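Side-chain contacts in NAD nucleotidase (PDB 3ZTV), which hydrolyses the pyrophosphate bond of NAD and the 5'-phosphate of nucleotides such as AMP and NMN, yielding adenosine and nicotinamide riboside: residues N35-K40 with G314-K319; K55-Y60 with N94-T99; N62-H67 with D144-D149. All blocks are in the same frame, centred on the assembly; numbering follows the deposited sequence.

In the fold
After strand 11-18 the chain forms a small hairpin, whose residues 35-40 are met only by helix 314-325, far along the chain, so interaction 1 closes a loop of 273 residues that encloses the other two contacts. Interaction 2 starts at the end of helix 46-59, and interaction 3 opens a few residues later on strand 63-67. Residues 94-99 then close interaction 2 and residues 144-149 close interaction 3, so these two cross along the chain. Their centres are about 9 Å apart, and the Tyr97 and Asp144 side chains probably hydrogen-bond between them. Together they join a helix and two facing sheets, whereas interaction 1 stands apart, about 34 Å from interaction 2, centre to centre.

Interaction 1: residues N35-K40 with G314-K319; sequences NGQQTK and GDERKK
The side-chain amide of Gln37 comes up to the carboxylate of Glu316, the two planes 41° apart and their chains crossing at about a right angle. OE2 is the carboxylate oxygen that leads, 4.2 Å from CD of Gln37. Both chains are extended; in Glu316, CG stands opposite the backbone N (chi1 -158°), and this carries the acid across from a helix position whose CB does not face the hairpin. The second amide, that of Asn35, meets backbone instead: its CG lies 4.2 Å from O of Lys319. That carbonyl also takes a hydrogen bond from the Thr323 hydroxyl one turn further on. Asn35 and Gly36 form the type I' turn of a two-stranded antiparallel hairpin, 28-34 with 37-43, and helix 314-325 lies beside the turn. Within the hairpin, OG1 of Thr39 donates to O of Gln37 at 2.9 Å, from 54° above the carbonyl plane. All four touching residues are exposed and only 110 Å² is buried between the segments, a shallow, polar surface contact. Beyond it, Lys40 makes a cation-pi contact with Trp309, and Arg317 forms a salt bridge with Glu311.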
loop_
_atom_site.group_PDB
_atom_site.type_symbol
_atom_site.label_atom_id
_atom_site.label_comp_id
_atom_site.label_asym_id
_atom_site.label_seq_id
_atom_site.Cartn_x
_atom_site.Cartn_y
_atom_site.Cartn_z
ATOM N N ASN A 35 16.905 -46.573 -5.249
ATOM C CA ASN A 35 17.240 -47.738 -6.060
ATOM C C ASN A 35 16.005 -48.320 -6.752
ATOM O O ASN A 35 15.867 -49.536 -6.865
ATOM C CB ASN A 35 17.944 -48.812 -5.222
ATOM C CG ASN A 35 19.290 -48.352 -4.685
ATOM O OD1 ASN A 35 19.815 -48.915 -3.724
ATOM N ND2 ASN A 35 19.852 -47.317 -5.299
ATOM N N GLY A 36 15.102 -47.451 -7.196
ATOM C CA GLY A 36 13.960 -47.861 -7.997
ATOM C C GLY A 36 12.678 -48.209 -7.259
ATOM O O GLY A 36 11.629 -48.382 -7.886
ATOM N N GLN A 37 12.746 -48.305 -5.935
ATOM C CA GLN A 37 11.593 -48.727 -5.145
ATOM C C GLN A 37 11.123 -47.652 -4.173
ATOM O O GLN A 37 11.938 -46.947 -3.574
ATOM C CB GLN A 37 11.929 -49.996 -4.358
ATOM C CG GLN A 37 12.555 -51.101 -5.198
ATOM C CD GLN A 37 12.223 -52.483 -4.678
ATOM O OE1 GLN A 37 12.658 -52.876 -3.596
ATOM N NE2 GLN A 37 11.439 -53.229 -5.448
ATOM N N GLN A 38 9.809 -47.535 -4.008
ATOM C CA GLN A 38 9.270 -46.633 -2.997
ATOM C C GLN A 38 9.661 -47.121 -1.611
ATOM O O GLN A 38 9.465 -48.291 -1.266
ATOM C CB GLN A 38 7.753 -46.491 -3.107
ATOM C CG GLN A 38 7.147 -45.678 -1.972
ATOM C CD GLN A 38 5.962 -44.843 -2.408
ATOM O OE1 GLN A 38 4.820 -45.116 -2.032
ATOM N NE2 GLN A 38 6.229 -43.805 -3.196
ATOM N N THR A 39 10.217 -46.210 -0.822
ATOM C CA THR A 39 10.858 -46.542 0.435
ATOM C C THR A 39 10.433 -45.545 1.501
ATOM O O THR A 39 10.515 -44.325 1.293
ATOM C CB THR A 39 12.394 -46.511 0.270
ATOM O OG1 THR A 39 12.770 -47.355 -0.829
ATOM C CG2 THR A 39 13.097 -46.975 1.529
ATOM N N LYS A 40 9.964 -46.055 2.635
ATOM C CA LYS A 40 9.655 -45.210 3.781
ATOM C C LYS A 40 10.935 -44.968 4.554
ATOM O O LYS A 40 11.676 -45.908 4.855
ATOM C CB LYS A 40 8.634 -45.882 4.702
ATOM C CG LYS A 40 7.199 -45.902 4.196
ATOM C CD LYS A 40 6.278 -46.583 5.209
ATOM C CE LYS A 40 4.819 -46.507 4.781
ATOM N NZ LYS A 40 3.931 -47.173 5.777
ATOM N N GLY A 314 20.304 -57.482 4.484
ATOM C CA GLY A 314 21.378 -58.009 3.657
ATOM C C GLY A 314 21.908 -57.051 2.604
ATOM O O GLY A 314 22.024 -55.847 2.844
ATOM N N ASP A 315 22.225 -57.585 1.428
ATOM C CA ASP A 315 22.817 -56.786 0.354
ATOM C C ASP A 315 21.901 -55.659 -0.126
ATOM O O ASP A 315 22.377 -54.585 -0.503
ATOM C CB ASP A 315 23.233 -57.668 -0.828
ATOM C CG ASP A 315 24.463 -58.502 -0.529
ATOM O OD1 ASP A 315 25.063 -58.320 0.552
ATOM O OD2 ASP A 315 24.839 -59.331 -1.387
ATOM N N GLU A 316 20.592 -55.896 -0.119
ATOM C CA GLU A 316 19.652 -54.871 -0.557
ATOM C C GLU A 316 19.724 -53.647 0.357
ATOM O O GLU A 316 19.667 -52.508 -0.115
ATOM C CB GLU A 316 18.216 -55.404 -0.641
ATOM C CG GLU A 316 17.327 -54.568 -1.565
ATOM C CD GLU A 316 15.878 -55.023 -1.597
ATOM O OE1 GLU A 316 15.510 -55.931 -0.821
ATOM O OE2 GLU A 316 15.103 -54.462 -2.403
ATOM N N ARG A 317 19.863 -53.874 1.660
ATOM C CA ARG A 317 19.981 -52.757 2.593
ATOM C C ARG A 317 21.304 -52.032 2.378
ATOM O O ARG A 317 21.362 -50.802 2.406
ATOM C CB ARG A 317 19.854 -53.209 4.049
ATOM C CG ARG A 317 19.665 -52.028 4.995
ATOM C CD ARG A 317 19.505 -52.451 6.445
ATOM N NE ARG A 317 19.117 -51.310 7.269
ATOM C CZ ARG A 317 17.861 -50.922 7.472
ATOM N NH1 ARG A 317 16.853 -51.583 6.917
ATOM N NH2 ARG A 317 17.614 -49.863 8.227
ATOM N N LYS A 318 22.370 -52.797 2.169
ATOM C CA LYS A 318 23.683 -52.211 1.922
ATOM C C LYS A 318 23.683 -51.319 0.678
ATOM O O LYS A 318 24.247 -50.221 0.698
ATOM C CB LYS A 318 24.749 -53.307 1.824
ATOM C CG LYS A 318 25.040 -53.996 3.152
ATOM C CD LYS A 318 26.112 -55.074 3.010
ATOM C CE LYS A 318 26.467 -55.700 4.356
ATOM N NZ LYS A 318 25.345 -56.492 4.942
ATOM N N LYS A 319 23.028 -51.766 -0.390
ATOM C CA LYS A 319 22.959 -50.975 -1.619
ATOM C C LYS A 319 22.175 -49.680 -1.409
ATOM O O LYS A 319 22.531 -48.627 -1.946
ATOM C CB LYS A 319 22.326 -51.786 -2.753
ATOM C CG LYS A 319 23.194 -52.926 -3.263
ATOM C CD LYS A 319 22.414 -53.829 -4.201
ATOM C CE LYS A 319 23.210 -55.082 -4.542
ATOM N NZ LYS A 319 22.358 -56.099 -5.223
#

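Interaction 2: residues K55-Y60 with N94-T99; sequences KLRKKY and NFHYFT
Arg57 is the one residue of 55-60 that touches 94-99, and its guanidinium makes the contact. The tight part is one bond: NH1 donates to O of Asn94 at 2.9 Å, almost straight at 170°. That oxygen lies in the guanidinium plane, yet the N-H arrives well above the plane of the carbonyl. CB of Asn94 packs close by, 3.6 Å from NH1. A bend at chi3 (-68°) turns the end of the arginine chain onto this carbonyl. The other nitrogen is held more loosely. NH2 donates to a water at 3.0 Å, which in turn donates to O of Asn94 at 3.2 Å, so the same carbonyl is gripped directly and through solvent. His96 merely stands near: its NE2 is 3.5 Å from NH2 at a poor angle for bonding, the ring and guanidinium planes 58° apart. Asn94 is the first residue to leave helix 84-93, and a positive charge beside that helix end is probably favourable. Helix 46-59 packs over strands 11-18 and 63-67, and Arg57 ties it to the link between helix 84-93 and strand 97-99, part of a beta-alpha-beta unit with strand 63-67.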
loop_
_atom_site.group_PDB
_atom_site.type_symbol
_atom_site.label_atom_id
_atom_site.label_comp_id
_atom_site.label_asym_id
_atom_site.label_seq_id
_atom_site.Cartn_x
_atom_site.Cartn_y
_atom_site.Cartn_z
ATOM N N LYS A 55 28.008 -28.181 12.415
ATOM C CA LYS A 55 29.118 -28.657 11.606
ATOM C C LYS A 55 29.396 -27.746 10.415
ATOM O O LYS A 55 30.554 -27.472 10.093
ATOM C CB LYS A 55 28.871 -30.093 11.153
ATOM C CG LYS A 55 28.990 -31.086 12.287
ATOM C CD LYS A 55 28.867 -32.514 11.812
ATOM C CE LYS A 55 27.414 -32.922 11.652
ATOM N NZ LYS A 55 27.282 -34.403 11.491
ATOM N N LEU A 56 28.348 -27.267 9.753
ATOM C CA LEU A 56 28.553 -26.420 8.576
ATOM C C LEU A 56 29.105 -25.048 8.939
ATOM O O LEU A 56 29.990 -24.528 8.253
ATOM C CB LEU A 56 27.277 -26.286 7.743
ATOM C CG LEU A 56 26.777 -27.582 7.097
ATOM C CD1 LEU A 56 25.468 -27.330 6.345
ATOM C CD2 LEU A 56 27.836 -28.200 6.173
ATOM N N ARG A 57 28.612 -24.460 10.021
ATOM C CA ARG A 57 29.056 -23.115 10.384
ATOM C C ARG A 57 30.539 -23.094 10.775
ATOM O O ARG A 57 31.214 -22.088 10.573
ATOM C CB ARG A 57 28.173 -22.496 11.476
ATOM C CG ARG A 57 28.417 -23.028 12.872
ATOM C CD ARG A 57 27.321 -22.562 13.814
ATOM N NE ARG A 57 27.374 -21.119 14.058
ATOM C CZ ARG A 57 26.383 -20.420 14.603
ATOM N NH1 ARG A 57 25.249 -21.016 14.938
ATOM N NH2 ARG A 57 26.524 -19.117 14.800
ATOM N N LYS A 58 31.060 -24.204 11.298
ATOM C CA LYS A 58 32.484 -24.262 11.639
ATOM C C LYS A 58 33.357 -24.530 10.414
ATOM O O LYS A 58 34.545 -24.210 10.414
ATOM C CB LYS A 58 32.746 -25.304 12.724
ATOM C CG LYS A 58 32.862 -26.715 12.222
ATOM C CD LYS A 58 32.739 -27.689 13.375
ATOM C CE LYS A 58 33.245 -29.064 12.993
ATOM N NZ LYS A 58 32.561 -30.111 13.761
ATOM N N LYS A 59 32.754 -25.103 9.375
ATOM C CA LYS A 59 33.442 -25.461 8.140
ATOM C C LYS A 59 33.590 -24.281 7.174
ATOM O O LYS A 59 34.552 -24.206 6.409
ATOM C CB LYS A 59 32.681 -26.597 7.445
ATOM C CG LYS A 59 33.211 -26.946 6.069
ATOM C CD LYS A 59 32.452 -28.105 5.457
ATOM C CE LYS A 59 33.032 -28.461 4.103
ATOM N NZ LYS A 59 32.393 -29.666 3.519
ATOM N N TYR A 60 32.626 -23.364 7.214
ATOM C CA TYR A 60 32.526 -22.277 6.245
ATOM C C TYR A 60 32.891 -20.935 6.858
ATOM O O TYR A 60 32.608 -20.682 8.027
ATOM C CB TYR A 60 31.090 -22.159 5.747
ATOM C CG TYR A 60 30.536 -23.342 4.995
ATOM C CD1 TYR A 60 31.315 -24.075 4.102
ATOM C CD2 TYR A 60 29.206 -23.711 5.160
ATOM C CE1 TYR A 60 30.779 -25.149 3.403
ATOM C CE2 TYR A 60 28.665 -24.769 4.470
ATOM C CZ TYR A 60 29.449 -25.486 3.596
ATOM O OH TYR A 60 28.906 -26.536 2.910
ATOM N N ASN A 94 21.773 -21.621 18.142
ATOM C CA ASN A 94 22.497 -20.355 18.018
ATOM C C ASN A 94 22.296 -19.668 16.666
ATOM O O ASN A 94 23.248 -19.206 16.029
ATOM C CB ASN A 94 23.986 -20.557 18.315
ATOM C CG ASN A 94 24.239 -20.920 19.762
ATOM O OD1 ASN A 94 24.636 -22.044 20.075
ATOM N ND2 ASN A 94 23.995 -19.972 20.655
ATOM N N PHE A 95 21.043 -19.606 16.231
ATOM C CA PHE A 95 20.681 -18.802 15.068
ATOM C C PHE A 95 21.080 -17.339 15.271
ATOM O O PHE A 95 21.003 -16.821 16.388
ATOM C CB PHE A 95 19.170 -18.875 14.852
ATOM C CG PHE A 95 18.693 -20.219 14.393
ATOM C CD1 PHE A 95 18.389 -21.230 15.299
ATOM C CD2 PHE A 95 18.546 -20.472 13.050
ATOM C CE1 PHE A 95 17.957 -22.472 14.856
ATOM C CE2 PHE A 95 18.115 -21.712 12.606
ATOM C CZ PHE A 95 17.822 -22.707 13.512
ATOM N N HIS A 96 21.481 -16.667 14.201
ATOM C CA HIS A 96 21.726 -15.228 14.279
ATOM C C HIS A 96 20.438 -14.403 14.263
ATOM O O HIS A 96 20.345 -13.374 14.938
ATOM C CB HIS A 96 22.615 -14.761 13.128
ATOM C CG HIS A 96 23.993 -15.338 13.150
ATOM N ND1 HIS A 96 24.935 -15.025 14.107
ATOM C CD2 HIS A 96 24.593 -16.207 12.305
ATOM C CE1 HIS A 96 26.051 -15.690 13.855
ATOM N NE2 HIS A 96 25.873 -16.402 12.758
ATOM N N TYR A 97 19.463 -14.833 13.459
ATOM C CA TYR A 97 18.196 -14.105 13.318
ATOM C C TYR A 97 17.024 -15.025 13.046
ATOM O O TYR A 97 17.175 -16.054 12.383
ATOM C CB TYR A 97 18.259 -13.067 12.185
ATOM C CG TYR A 97 19.412 -12.088 12.308
ATOM C CD1 TYR A 97 19.329 -10.987 13.153
ATOM C CD2 TYR A 97 20.586 -12.259 11.578
ATOM C CE1 TYR A 97 20.384 -10.101 13.278
ATOM C CE2 TYR A 97 21.642 -11.373 11.699
ATOM C CZ TYR A 97 21.535 -10.298 12.540
ATOM O OH TYR A 97 22.593 -9.428 12.643
ATOM N N PHE A 98 15.863 -14.622 13.559
ATOM C CA PHE A 98 14.576 -15.281 13.354
ATOM C C PHE A 98 13.618 -14.192 12.891
ATOM O O PHE A 98 13.635 -13.082 13.442
ATOM C CB PHE A 98 14.110 -15.835 14.703
ATOM C CG PHE A 98 12.679 -16.343 14.745
ATOM C CD1 PHE A 98 12.254 -17.404 13.963
ATOM C CD2 PHE A 98 11.779 -15.786 15.648
ATOM C CE1 PHE A 98 10.944 -17.870 14.045
ATOM C CE2 PHE A 98 10.487 -16.256 15.738
ATOM C CZ PHE A 98 10.067 -17.301 14.951
ATOM N N THR A 99 12.792 -14.477 11.888
ATOM C CA THR A 99 11.730 -13.538 11.515
ATOM C C THR A 99 10.361 -14.133 11.874
ATOM O O THR A 99 10.180 -15.349 11.883
ATOM C CB THR A 99 11.805 -13.097 10.018
ATOM O OG1 THR A 99 11.140 -11.836 9.860
ATOM C CG2 THR A 99 11.168 -14.125 9.109
HETATM O O HOH W 1 25.651 -17.330 16.992
#

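Interaction 3: residues N62-H67 with D144-D149; sequences NPLVLH and DIFTVD
Leu64 and Phe146 supply the apolar part, meeting between two beta sheets. Both methyls of the leucine are used: CD2 sits 3.9 Å from CZ of Phe146, and CD1 lies 4.0 Å from CE1 of the same ring. With chi1 at 59°, CG of Phe146 lies between its backbone N and carbonyl carbon, which brings the ring beside Leu64. CG2 of Val148 borders that ring in its plane, and Leu13, Tyr97 and Ile153 pack on Phe146 as well. A mixed contact follows at the strand ends, where CG1 of Val148 lies 3.1 Å from ND2 of Asn62, a tight approach. The polar part is a single bond between the segments: ND2 of Asn62 donates to OD2 of Asp149 at 3.3 Å, a weak bond with an N-H...O angle of 154°. ND2 also bonds to the backbone O of Glu12, its stronger partner. Strand 63-67 belongs to the seven-stranded sheet and 143-148 is the edge strand of the six-stranded one, the paired sheets of the calcineurin-like phosphoesterase fold. Contact between them here is therefore mostly van der Waals packing, Leu64 on Phe146 and the Asn62 amide on Val148, with one weak bond at the exposed end by Asp149.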
loop_
_atom_site.group_PDB
_atom_site.type_symbol
_atom_site.label_atom_id
_atom_site.label_comp_id
_atom_site.label_asym_id
_atom_site.label_seq_id
_atom_site.Cartn_x
_atom_site.Cartn_y
_atom_site.Cartn_z
ATOM N N ASN A 62 32.491 -16.948 7.504
ATOM C CA ASN A 62 31.408 -15.971 7.606
ATOM C C ASN A 62 29.999 -16.563 7.551
ATOM O O ASN A 62 29.177 -16.147 6.738
ATOM C CB ASN A 62 31.582 -14.882 6.544
ATOM C CG ASN A 62 32.915 -14.174 6.664
ATOM O OD1 ASN A 62 33.449 -14.028 7.766
ATOM N ND2 ASN A 62 33.466 -13.739 5.534
ATOM N N PRO A 63 29.698 -17.520 8.446
ATOM C CA PRO A 63 28.352 -18.101 8.431
ATOM C C PRO A 63 27.295 -17.126 8.953
ATOM O O PRO A 63 27.541 -16.345 9.875
ATOM C CB PRO A 63 28.483 -19.314 9.367
ATOM C CG PRO A 63 29.594 -18.959 10.295
ATOM C CD PRO A 63 30.554 -18.108 9.495
ATOM N N LEU A 64 26.116 -17.192 8.340
ATOM C CA LEU A 64 24.949 -16.418 8.765
ATOM C C LEU A 64 23.800 -17.412 8.900
ATOM O O LEU A 64 23.353 -17.982 7.897
ATOM C CB LEU A 64 24.631 -15.354 7.716
ATOM C CG LEU A 64 23.376 -14.509 7.929
ATOM C CD1 LEU A 64 23.512 -13.677 9.203
ATOM C CD2 LEU A 64 23.101 -13.617 6.731
ATOM N N VAL A 65 23.331 -17.621 10.129
ATOM C CA VAL A 65 22.425 -18.719 10.435
ATOM C C VAL A 65 21.030 -18.171 10.700
ATOM O O VAL A 65 20.839 -17.384 11.626
ATOM C CB VAL A 65 22.961 -19.539 11.624
ATOM C CG1 VAL A 65 22.070 -20.734 11.901
ATOM C CG2 VAL A 65 24.392 -19.999 11.338
ATOM N N LEU A 66 20.062 -18.577 9.874
ATOM C CA LEU A 66 18.757 -17.903 9.816
ATOM C C LEU A 66 17.566 -18.845 9.937
ATOM O O LEU A 66 17.602 -19.992 9.461
ATOM C CB LEU A 66 18.621 -17.148 8.492
ATOM C CG LEU A 66 19.753 -16.189 8.120
ATOM C CD1 LEU A 66 19.559 -15.696 6.689
ATOM C CD2 LEU A 66 19.857 -15.025 9.095
ATOM N N HIS A 67 16.499 -18.331 10.548
ATOM C CA HIS A 67 15.220 -19.038 10.635
ATOM C C HIS A 67 14.124 -18.138 10.050
ATOM O O HIS A 67 13.880 -17.037 10.558
ATOM C CB HIS A 67 14.908 -19.383 12.088
ATOM C CG HIS A 67 13.751 -20.321 12.255
ATOM N ND1 HIS A 67 12.505 -20.100 11.698
ATOM C CD2 HIS A 67 13.661 -21.488 12.932
ATOM C CE1 HIS A 67 11.705 -21.106 12.016
ATOM N NE2 HIS A 67 12.378 -21.954 12.776
ATOM N N ASP A 144 18.803 -5.400 11.135
ATOM C CA ASP A 144 20.078 -5.320 11.842
ATOM C C ASP A 144 21.197 -5.160 10.810
ATOM O O ASP A 144 21.035 -5.516 9.637
ATOM C CB ASP A 144 20.319 -6.547 12.740
ATOM C CG ASP A 144 21.432 -6.317 13.756
ATOM O OD1 ASP A 144 21.554 -5.181 14.255
ATOM O OD2 ASP A 144 22.188 -7.265 14.064
ATOM N N ILE A 145 22.319 -4.584 11.239
ATOM C CA ILE A 145 23.504 -4.466 10.396
ATOM C C ILE A 145 24.661 -5.187 11.061
ATOM O O ILE A 145 24.944 -4.954 12.236
ATOM C CB ILE A 145 23.905 -2.988 10.190
ATOM C CG1 ILE A 145 22.845 -2.254 9.366
ATOM C CG2 ILE A 145 25.266 -2.889 9.506
ATOM C CD1 ILE A 145 22.950 -0.724 9.445
ATOM N N PHE A 146 25.313 -6.080 10.329
ATOM C CA PHE A 146 26.504 -6.732 10.856
ATOM C C PHE A 146 27.684 -6.479 9.925
ATOM O O PHE A 146 27.502 -6.076 8.776
ATOM C CB PHE A 146 26.271 -8.230 11.102
ATOM C CG PHE A 146 25.877 -9.002 9.874
ATOM C CD1 PHE A 146 24.551 -9.108 9.497
ATOM C CD2 PHE A 146 26.839 -9.638 9.104
ATOM C CE1 PHE A 146 24.187 -9.821 8.363
ATOM C CE2 PHE A 146 26.482 -10.356 7.978
ATOM C CZ PHE A 146 25.156 -10.445 7.610
ATOM N N THR A 147 28.891 -6.702 10.426
ATOM C CA THR A 147 30.088 -6.397 9.663
ATOM C C THR A 147 30.874 -7.667 9.382
ATOM O O THR A 147 31.146 -8.456 10.287
ATOM C CB THR A 147 30.974 -5.368 10.398
ATOM O OG1 THR A 147 30.289 -4.109 10.465
ATOM C CG2 THR A 147 32.296 -5.181 9.676
ATOM N N VAL A 148 31.204 -7.868 8.114
ATOM C CA VAL A 148 32.059 -8.968 7.705
ATOM C C VAL A 148 33.307 -8.374 7.083
ATOM O O VAL A 148 33.227 -7.654 6.088
ATOM C CB VAL A 148 31.371 -9.875 6.671
ATOM C CG1 VAL A 148 32.348 -10.926 6.162
ATOM C CG2 VAL A 148 30.139 -10.529 7.268
ATOM N N ASP A 149 34.459 -8.656 7.680
ATOM C CA ASP A 149 35.722 -8.180 7.136
ATOM C C ASP A 149 35.649 -6.698 6.763
ATOM O O ASP A 149 36.107 -6.292 5.692
ATOM C CB ASP A 149 36.118 -9.021 5.917
ATOM C CG ASP A 149 36.261 -10.499 6.247
ATOM O OD1 ASP A 149 36.832 -10.817 7.312
ATOM O OD2 ASP A 149 35.797 -11.346 5.450
#